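Local structure of aspartate aminotransferase, cytoplasmic (Schizosaccharomyces pombe 972h-, 6JPK) at residues L114-F118 with Q283-Q288. The protein catalyses the reversible, pyridoxal 5'-phosphate-dependent transfer of an amino group from L-aspartate to 2-oxoglutarate, giving oxaloacetate and L-glutamate. The protein carries 1 engineered substitution. Coordinates in Å, arbitrary orientation, origin at the centre of the assembly. Residues are numbered along the deposited sequence.
Sequences LAASF and QLCIVQ
Segments 114-118, on helix 107-127, and 283-288, on helix 274-289, are alpha-helical throughout and cross with local axes 10.0 Å apart and N-to-C directions at 113°. Both pack beside strands 100-106 and 264-270 in the large, cofactor-binding domain of this fold-type I aminotransferase, Leu114 and Leu284 each touching Met103. The backbones come nearest at Phe118 and Leu284 (CA to CA 6.6 Å). Gln283 lays its CB 4.0 Å from CE1 of Phe118, at the ring edge, while its NE2 hydrogen-bonds to Glu10 O of the second subunit. Leu284 (m, t) brings CD2 to 3.7 Å from CB of Phe118 (chi1 t); Leu284 O lies 3.9 Å from CD2 of Leu114 (chi1 -101°, chi2 t). One turn on, Val287 (t) sets CG1 3.7 Å from Leu114 CD2 and 4.1 Å from Ser117 CB. Gln288 OE1 approaches Leu114 CD1 at 3.8 Å. Mainly apolar van der Waals contact thus holds the segments, without polar bonds between them; backbone carbonyls outside satisfy both glutamine NE2 groups, Ile73 O and Gln104 O serving Gln288.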
loop_
_atom_site.group_PDB
_atom_site.type_symbol
_atom_site.label_atom_id
_atom_site.label_comp_id
_atom_site.label_asym_id
_atom_site.label_seq_id
_atom_site.Cartn_x
_atom_site.Cartn_y
_atom_site.Cartn_z
ATOM N N LEU A 114 -5.041 5.344 -7.226
ATOM C CA LEU A 114 -4.248 5.492 -8.446
ATOM C C LEU A 114 -5.047 6.179 -9.543
ATOM O O LEU A 114 -4.567 7.127 -10.177
ATOM C CB LEU A 114 -3.781 4.124 -8.945
ATOM C CG LEU A 114 -2.361 3.646 -8.675
ATOM C CD1 LEU A 114 -2.163 2.291 -9.356
ATOM C CD2 LEU A 114 -1.349 4.669 -9.188
ATOM N N ALA A 115 -6.250 5.675 -9.821
ATOM C CA ALA A 115 -7.040 6.241 -10.902
ATOM C C ALA A 115 -7.354 7.701 -10.632
ATOM O O ALA A 115 -7.240 8.546 -11.527
ATOM C CB ALA A 115 -8.325 5.434 -11.091
ATOM N N ALA A 116 -7.726 8.022 -9.389
ATOM C CA ALA A 116 -8.110 9.388 -9.058
ATOM C C ALA A 116 -6.916 10.332 -9.124
ATOM O O ALA A 116 -7.043 11.450 -9.632
ATOM C CB ALA A 116 -8.755 9.439 -7.675
ATOM N N SER A 117 -5.753 9.905 -8.610
ATOM C CA SER A 117 -4.547 10.726 -8.730
ATOM C C SER A 117 -4.226 11.004 -10.190
ATOM O O SER A 117 -3.996 12.155 -10.580
ATOM C CB SER A 117 -3.349 10.048 -8.063
ATOM O OG SER A 117 -3.595 9.789 -6.699
ATOM N N PHE A 118 -4.215 9.957 -11.017
ATOM C CA PHE A 118 -3.948 10.161 -12.434
ATOM C C PHE A 118 -4.983 11.095 -13.064
ATOM O O PHE A 118 -4.633 12.045 -13.778
ATOM C CB PHE A 118 -3.924 8.827 -13.186
ATOM C CG PHE A 118 -3.760 9.011 -14.661
ATOM C CD1 PHE A 118 -2.509 9.224 -15.201
ATOM C CD2 PHE A 118 -4.864 9.061 -15.496
ATOM C CE1 PHE A 118 -2.348 9.442 -16.561
ATOM C CE2 PHE A 118 -4.717 9.279 -16.837
ATOM C CZ PHE A 118 -3.445 9.475 -17.378
ATOM N N GLN A 283 3.019 7.159 -16.590
ATOM C CA GLN A 283 2.651 8.146 -15.581
ATOM C C GLN A 283 2.081 7.502 -14.327
ATOM O O GLN A 283 2.281 8.025 -13.221
ATOM C CB GLN A 283 1.640 9.138 -16.160
ATOM C CG GLN A 283 2.204 9.971 -17.283
ATOM C CD GLN A 283 3.371 10.826 -16.829
ATOM O OE1 GLN A 283 3.518 11.118 -15.635
ATOM N NE2 GLN A 283 4.213 11.223 -17.778
ATOM N N LEU A 284 1.345 6.396 -14.481
ATOM C CA LEU A 284 0.844 5.665 -13.321
ATOM C C LEU A 284 1.992 5.119 -12.482
ATOM O O LEU A 284 1.887 5.048 -11.254
ATOM C CB LEU A 284 -0.068 4.520 -13.775
ATOM C CG LEU A 284 -1.404 4.913 -14.414
ATOM C CD1 LEU A 284 -2.042 3.693 -15.032
ATOM C CD2 LEU A 284 -2.340 5.522 -13.359
ATOM N N CYS A 285 3.087 4.719 -13.137
ATOM C CA CYS A 285 4.265 4.232 -12.425
ATOM C C CYS A 285 4.913 5.331 -11.594
ATOM O O CYS A 285 5.472 5.048 -10.527
ATOM C CB CYS A 285 5.282 3.653 -13.415
ATOM S SG CYS A 285 4.771 2.036 -14.088
ATOM N N ILE A 286 4.851 6.579 -12.063
ATOM C CA ILE A 286 5.374 7.698 -11.278
ATOM C C ILE A 286 4.582 7.860 -9.986
ATOM O O ILE A 286 5.158 8.010 -8.900
ATOM C CB ILE A 286 5.366 8.990 -12.113
ATOM C CG1 ILE A 286 6.381 8.879 -13.252
ATOM C CG2 ILE A 286 5.649 10.207 -11.220
ATOM C CD1 ILE A 286 6.385 10.081 -14.161
ATOM N N VAL A 287 3.250 7.821 -10.076
ATOM C CA VAL A 287 2.433 7.890 -8.864
ATOM C C VAL A 287 2.774 6.740 -7.919
ATOM O O VAL A 287 3.034 6.948 -6.728
ATOM C CB VAL A 287 0.936 7.903 -9.225
ATOM C CG1 VAL A 287 0.086 7.818 -7.949
ATOM C CG2 VAL A 287 0.600 9.164 -10.012
ATOM N N GLN A 288 2.766 5.506 -8.438
ATOM C CA GLN A 288 3.093 4.321 -7.643
ATOM C C GLN A 288 4.456 4.453 -6.964
ATOM O O GLN A 288 4.610 4.138 -5.775
ATOM C CB GLN A 288 3.075 3.086 -8.556
ATOM C CG GLN A 288 3.262 1.729 -7.851
ATOM C CD GLN A 288 1.932 1.015 -7.663
ATOM O OE1 GLN A 288 0.957 1.623 -7.222
ATOM N NE2 GLN A 288 1.879 -0.273 -8.015
#